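Local coordinates for plasmodium falciparum gamete antigen 27/25 (Plasmodium falciparum, PDB 1N81), which is a gametocyte protein essential for sexual development of the parasite, of unknown molecular function but possibly able to dimerize, at residues E109-D121 with A162-S176. Numbering follows the deposited sequence.
Sequences EQRVIEEVSINVD and AAARISQFLIDVVDS
I113 sends CG1 away from its own carbonyl carbon (chi1 -73°), while F169 holds its ring opposite its backbone N. These torsions bring the isoleucine onto the ring in a buried helix–helix packing in the all-helical Pfg27 fold. Segments 109-121 and 162-173 of helices 96-122 and 156-173 cross at -48°, with their axes 9.9 Å apart at closest approach. I113 CD1 lies over one face of the F169 ring in a CH-pi contact, 3.9 Å from the centroid. I113 CG2 touches the ring at CE2. V173 CG2 covers the opposite face, so the ring is held between two aliphatic groups.

I113 also meets I166, CG1 to CG1 at 3.9 Å. I166 CD1 reaches on to V112 CG1, and F143 of helix 136-150 touches I166 from outside the pair. L170 puts its two methyls to different uses. CD2 packs on S117 CB, and CD1 presses on V116 CG1 at 3.4 Å, a tight fit for two carbons.

At one end of the interface the extended E109 side chain forms a buried salt bridge with R165. The carboxylate sits at the guanidinium edge, with the two planes 44° apart. R165 NH1 is 2.8 Å from E109 OE2, but both hydrogen bonds from NH1 to this carboxylate are weak. R84 of helix 71-89 makes a further salt bridge to E109 OE1, so two arginines probably stabilise the buried negative charge.

At the other end, V174, the first residue to leave the helix, meets V120 in a looser contact, CG1 to CG1 at 4.3 Å. Beyond it S176 OG donates a 2.8 Å hydrogen bond to D121 OD1, approaching from above the carboxylate plane.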
loop_
_atom_site.group_PDB
_atom_site.type_symbol
_atom_site.label_atom_id
_atom_site.label_comp_id
_atom_site.label_asym_id
_atom_site.label_seq_id
_atom_site.Cartn_x
_atom_site.Cartn_y
_atom_site.Cartn_z
ATOM N N GLU A 109 -4.040 -5.130 -3.383
ATOM C CA GLU A 109 -2.891 -4.924 -2.522
ATOM C C GLU A 109 -3.335 -4.244 -1.217
ATOM O O GLU A 109 -2.944 -4.678 -0.117
ATOM C CB GLU A 109 -1.823 -4.083 -3.248
ATOM C CG GLU A 109 -0.517 -3.949 -2.457
ATOM C CD GLU A 109 0.573 -3.192 -3.203
ATOM O OE1 GLU A 109 1.607 -2.900 -2.573
ATOM O OE2 GLU A 109 0.419 -2.885 -4.407
ATOM N N GLN A 110 -4.177 -3.219 -1.318
ATOM C CA GLN A 110 -4.611 -2.532 -0.101
ATOM C C GLN A 110 -5.414 -3.472 0.822
ATOM O O GLN A 110 -5.205 -3.509 2.052
ATOM C CB GLN A 110 -5.396 -1.257 -0.432
ATOM C CG GLN A 110 -5.750 -0.480 0.816
ATOM C CD GLN A 110 -6.340 0.876 0.536
ATOM O OE1 GLN A 110 -6.715 1.184 -0.585
ATOM N NE2 GLN A 110 -6.427 1.698 1.567
ATOM N N ARG A 111 -6.290 -4.275 0.229
ATOM C CA ARG A 111 -7.033 -5.249 1.014
ATOM C C ARG A 111 -6.133 -6.320 1.697
ATOM O O ARG A 111 -6.393 -6.727 2.831
ATOM C CB ARG A 111 -8.021 -5.985 0.131
ATOM C CG ARG A 111 -8.776 -7.053 0.841
ATOM C CD ARG A 111 -9.637 -6.489 1.976
ATOM N NE ARG A 111 -10.777 -7.366 2.252
ATOM C CZ ARG A 111 -12.038 -7.112 1.890
ATOM N NH1 ARG A 111 -12.335 -5.998 1.240
ATOM N NH2 ARG A 111 -13.002 -7.976 2.187
ATOM N N VAL A 112 -5.111 -6.811 1.008
ATOM C CA VAL A 112 -4.266 -7.819 1.638
ATOM C C VAL A 112 -3.523 -7.167 2.817
ATOM O O VAL A 112 -3.458 -7.756 3.907
ATOM C CB VAL A 112 -3.295 -8.463 0.646
ATOM C CG1 VAL A 112 -2.298 -9.355 1.387
ATOM C CG2 VAL A 112 -4.083 -9.314 -0.326
ATOM N N ILE A 113 -3.036 -5.936 2.615
ATOM C CA ILE A 113 -2.364 -5.183 3.688
ATOM C C ILE A 113 -3.268 -5.132 4.921
ATOM O O ILE A 113 -2.844 -5.478 6.031
ATOM C CB ILE A 113 -2.024 -3.714 3.272
ATOM C CG1 ILE A 113 -0.851 -3.718 2.289
ATOM C CG2 ILE A 113 -1.686 -2.881 4.498
ATOM C CD1 ILE A 113 -0.481 -2.350 1.737
ATOM N N GLU A 114 -4.529 -4.736 4.729
ATOM C CA GLU A 114 -5.442 -4.645 5.865
ATOM C C GLU A 114 -5.676 -5.953 6.583
ATOM O O GLU A 114 -5.596 -6.019 7.807
ATOM C CB GLU A 114 -6.774 -4.024 5.448
ATOM C CG GLU A 114 -6.559 -2.582 5.104
ATOM C CD GLU A 114 -7.842 -1.864 4.781
ATOM O OE1 GLU A 114 -8.882 -2.514 4.575
ATOM O OE2 GLU A 114 -7.791 -0.633 4.721
ATOM N N GLU A 115 -5.940 -6.991 5.822
ATOM C CA GLU A 115 -6.205 -8.313 6.367
ATOM C C GLU A 115 -4.985 -8.794 7.186
ATOM O O GLU A 115 -5.107 -9.309 8.307
ATOM C CB GLU A 115 -6.455 -9.244 5.188
ATOM C CG GLU A 115 -7.129 -10.533 5.491
ATOM C CD GLU A 115 -8.582 -10.350 5.821
ATOM O OE1 GLU A 115 -9.224 -9.393 5.293
ATOM O OE2 GLU A 115 -9.062 -11.189 6.605
ATOM N N VAL A 116 -3.797 -8.656 6.614
ATOM C CA VAL A 116 -2.623 -9.089 7.332
ATOM C C VAL A 116 -2.457 -8.251 8.604
ATOM O O VAL A 116 -2.043 -8.782 9.639
ATOM C CB VAL A 116 -1.344 -8.988 6.471
ATOM C CG1 VAL A 116 -0.123 -9.320 7.311
ATOM C CG2 VAL A 116 -1.434 -9.940 5.304
ATOM N N SER A 117 -2.805 -6.961 8.545
ATOM C CA SER A 117 -2.640 -6.106 9.714
ATOM C C SER A 117 -3.546 -6.568 10.853
ATOM O O SER A 117 -3.200 -6.379 12.029
ATOM C CB SER A 117 -2.895 -4.621 9.384
ATOM O OG SER A 117 -4.267 -4.298 9.364
ATOM N N ILE A 118 -4.692 -7.169 10.513
ATOM C CA ILE A 118 -5.608 -7.677 11.545
ATOM C C ILE A 118 -4.982 -8.857 12.270
ATOM O O ILE A 118 -5.072 -8.959 13.483
ATOM C CB ILE A 118 -6.956 -8.182 10.971
ATOM C CG1 ILE A 118 -7.730 -7.030 10.320
ATOM C CG2 ILE A 118 -7.781 -8.832 12.106
ATOM C CD1 ILE A 118 -7.954 -5.837 11.244
ATOM N N ASN A 119 -4.358 -9.759 11.520
ATOM C CA ASN A 119 -3.711 -10.921 12.125
ATOM C C ASN A 119 -2.552 -10.433 13.012
ATOM O O ASN A 119 -2.328 -10.968 14.084
ATOM C CB ASN A 119 -3.194 -11.886 11.042
ATOM C CG ASN A 119 -4.328 -12.661 10.342
ATOM O OD1 ASN A 119 -4.669 -13.774 10.727
ATOM N ND2 ASN A 119 -4.917 -12.058 9.330
ATOM N N VAL A 120 -1.835 -9.407 12.563
ATOM C CA VAL A 120 -0.735 -8.842 13.348
ATOM C C VAL A 120 -1.230 -8.294 14.712
ATOM O O VAL A 120 -0.709 -8.658 15.763
ATOM C CB VAL A 120 -0.010 -7.716 12.556
ATOM C CG1 VAL A 120 0.955 -6.958 13.466
ATOM C CG2 VAL A 120 0.762 -8.339 11.366
ATOM N N ASP A 121 -2.247 -7.443 14.690
ATOM C CA ASP A 121 -2.805 -6.872 15.918
ATOM C C ASP A 121 -3.231 -7.928 16.948
ATOM O O ASP A 121 -3.117 -7.710 18.159
ATOM C CB ASP A 121 -4.048 -6.021 15.622
ATOM C CG ASP A 121 -3.745 -4.779 14.819
ATOM O OD1 ASP A 121 -2.564 -4.364 14.733
ATOM O OD2 ASP A 121 -4.717 -4.207 14.275
ATOM N N ALA A 162 4.671 -7.172 -5.231
ATOM C CA ALA A 162 3.618 -6.734 -4.328
ATOM C C ALA A 162 3.791 -7.328 -2.924
ATOM O O ALA A 162 3.627 -6.620 -1.928
ATOM C CB ALA A 162 2.271 -7.108 -4.872
ATOM N N ALA A 163 4.124 -8.611 -2.833
ATOM C CA ALA A 163 4.271 -9.238 -1.518
ATOM C C ALA A 163 5.374 -8.528 -0.735
ATOM O O ALA A 163 5.259 -8.343 0.469
ATOM C CB ALA A 163 4.587 -10.739 -1.669
ATOM N N ALA A 164 6.441 -8.127 -1.423
ATOM C CA ALA A 164 7.536 -7.421 -0.762
ATOM C C ALA A 164 7.060 -6.046 -0.249
ATOM O O ALA A 164 7.404 -5.635 0.854
ATOM C CB ALA A 164 8.716 -7.253 -1.728
ATOM N N ARG A 165 6.257 -5.345 -1.042
ATOM C CA ARG A 165 5.756 -4.038 -0.627
ATOM C C ARG A 165 4.875 -4.148 0.595
ATOM O O ARG A 165 4.919 -3.316 1.499
ATOM C CB ARG A 165 4.913 -3.414 -1.720
ATOM C CG ARG A 165 5.713 -2.715 -2.820
ATOM C CD ARG A 165 4.718 -2.110 -3.816
ATOM N NE ARG A 165 5.037 -2.687 -5.085
ATOM C CZ ARG A 165 4.188 -3.323 -5.854
ATOM N NH1 ARG A 165 2.923 -3.479 -5.506
ATOM N NH2 ARG A 165 4.625 -3.803 -6.985
ATOM N N ILE A 166 4.047 -5.176 0.584
ATOM C CA ILE A 166 3.105 -5.424 1.651
ATOM C C ILE A 166 3.854 -5.599 2.987
ATOM O O ILE A 166 3.521 -4.953 4.002
ATOM C CB ILE A 166 2.306 -6.667 1.281
ATOM C CG1 ILE A 166 1.283 -6.278 0.208
ATOM C CG2 ILE A 166 1.662 -7.316 2.523
ATOM C CD1 ILE A 166 0.506 -7.485 -0.321
ATOM N N SER A 167 4.863 -6.457 2.976
ATOM C CA SER A 167 5.646 -6.694 4.187
ATOM C C SER A 167 6.317 -5.376 4.577
ATOM O O SER A 167 6.292 -4.984 5.751
ATOM C CB SER A 167 6.688 -7.798 3.959
ATOM O OG SER A 167 6.055 -9.060 3.865
ATOM N N GLN A 168 6.856 -4.661 3.590
ATOM C CA GLN A 168 7.503 -3.382 3.872
ATOM C C GLN A 168 6.539 -2.384 4.455
ATOM O O GLN A 168 6.857 -1.696 5.427
ATOM C CB GLN A 168 8.116 -2.748 2.622
ATOM C CG GLN A 168 8.862 -1.477 2.993
ATOM C CD GLN A 168 9.412 -0.758 1.814
ATOM O OE1 GLN A 168 8.684 -0.100 1.075
ATOM N NE2 GLN A 168 10.715 -0.893 1.604
ATOM N N PHE A 169 5.364 -2.280 3.840
ATOM C CA PHE A 169 4.345 -1.352 4.307
ATOM C C PHE A 169 3.966 -1.637 5.779
ATOM O O PHE A 169 3.862 -0.730 6.593
ATOM C CB PHE A 169 3.086 -1.461 3.424
ATOM C CG PHE A 169 1.962 -0.544 3.851
ATOM C CD1 PHE A 169 1.708 0.640 3.150
ATOM C CD2 PHE A 169 1.162 -0.866 4.948
ATOM C CE1 PHE A 169 0.662 1.511 3.527
ATOM C CE2 PHE A 169 0.117 -0.017 5.344
ATOM C CZ PHE A 169 -0.132 1.185 4.623
ATOM N N LEU A 170 3.733 -2.896 6.114
ATOM C CA LEU A 170 3.345 -3.230 7.476
ATOM C C LEU A 170 4.436 -2.819 8.494
ATOM O O LEU A 170 4.158 -2.146 9.489
ATOM C CB LEU A 170 3.043 -4.728 7.559
ATOM C CG LEU A 170 1.750 -5.078 6.805
ATOM C CD1 LEU A 170 1.666 -6.554 6.611
ATOM C CD2 LEU A 170 0.529 -4.576 7.546
ATOM N N ILE A 171 5.680 -3.196 8.231
ATOM C CA ILE A 171 6.764 -2.843 9.147
ATOM C C ILE A 171 6.843 -1.331 9.350
ATOM O O ILE A 171 6.955 -0.865 10.461
ATOM C CB ILE A 171 8.116 -3.405 8.637
ATOM C CG1 ILE A 171 8.097 -4.928 8.743
ATOM C CG2 ILE A 171 9.270 -2.853 9.492
ATOM C CD1 ILE A 171 9.160 -5.623 7.914
ATOM N N ASP A 172 6.746 -0.569 8.270
ATOM C CA ASP A 172 6.791 0.878 8.339
ATOM C C ASP A 172 5.606 1.540 8.984
ATOM O O ASP A 172 5.752 2.575 9.623
ATOM C CB ASP A 172 6.849 1.506 6.946
ATOM C CG ASP A 172 8.180 1.394 6.331
ATOM O OD1 ASP A 172 9.096 0.914 7.034
ATOM O OD2 ASP A 172 8.310 1.791 5.162
ATOM N N VAL A 173 4.425 0.964 8.803
ATOM C CA VAL A 173 3.228 1.643 9.268
ATOM C C VAL A 173 2.533 1.195 10.540
ATOM O O VAL A 173 2.062 2.033 11.296
ATOM C CB VAL A 173 2.204 1.702 8.080
ATOM C CG1 VAL A 173 0.942 2.463 8.486
ATOM C CG2 VAL A 173 2.890 2.369 6.851
ATOM N N VAL A 174 2.460 -0.108 10.771
ATOM C CA VAL A 174 1.811 -0.633 11.964
ATOM C C VAL A 174 2.477 -0.017 13.190
ATOM O O VAL A 174 3.711 0.034 13.266
ATOM C CB VAL A 174 1.950 -2.169 12.050
ATOM C CG1 VAL A 174 1.351 -2.679 13.373
ATOM C CG2 VAL A 174 1.220 -2.830 10.868
ATOM N N ASP A 175 1.663 0.446 14.140
ATOM C CA ASP A 175 2.163 1.057 15.370
ATOM C C ASP A 175 1.364 0.606 16.586
ATOM O O ASP A 175 1.622 1.059 17.702
ATOM C CB ASP A 175 2.106 2.588 15.280
ATOM C CG ASP A 175 0.684 3.133 15.397
ATOM O OD1 ASP A 175 0.502 4.366 15.475
ATOM O OD2 ASP A 175 -0.254 2.322 15.409
ATOM N N SER A 176 0.418 -0.304 16.381
ATOM C CA SER A 176 -0.440 -0.773 17.468
ATOM C C SER A 176 0.272 -1.484 18.623
ATOM O O SER A 176 -0.225 -1.497 19.732
ATOM C CB SER A 176 -1.524 -1.710 16.920
ATOM O OG SER A 176 -0.943 -2.918 16.448
#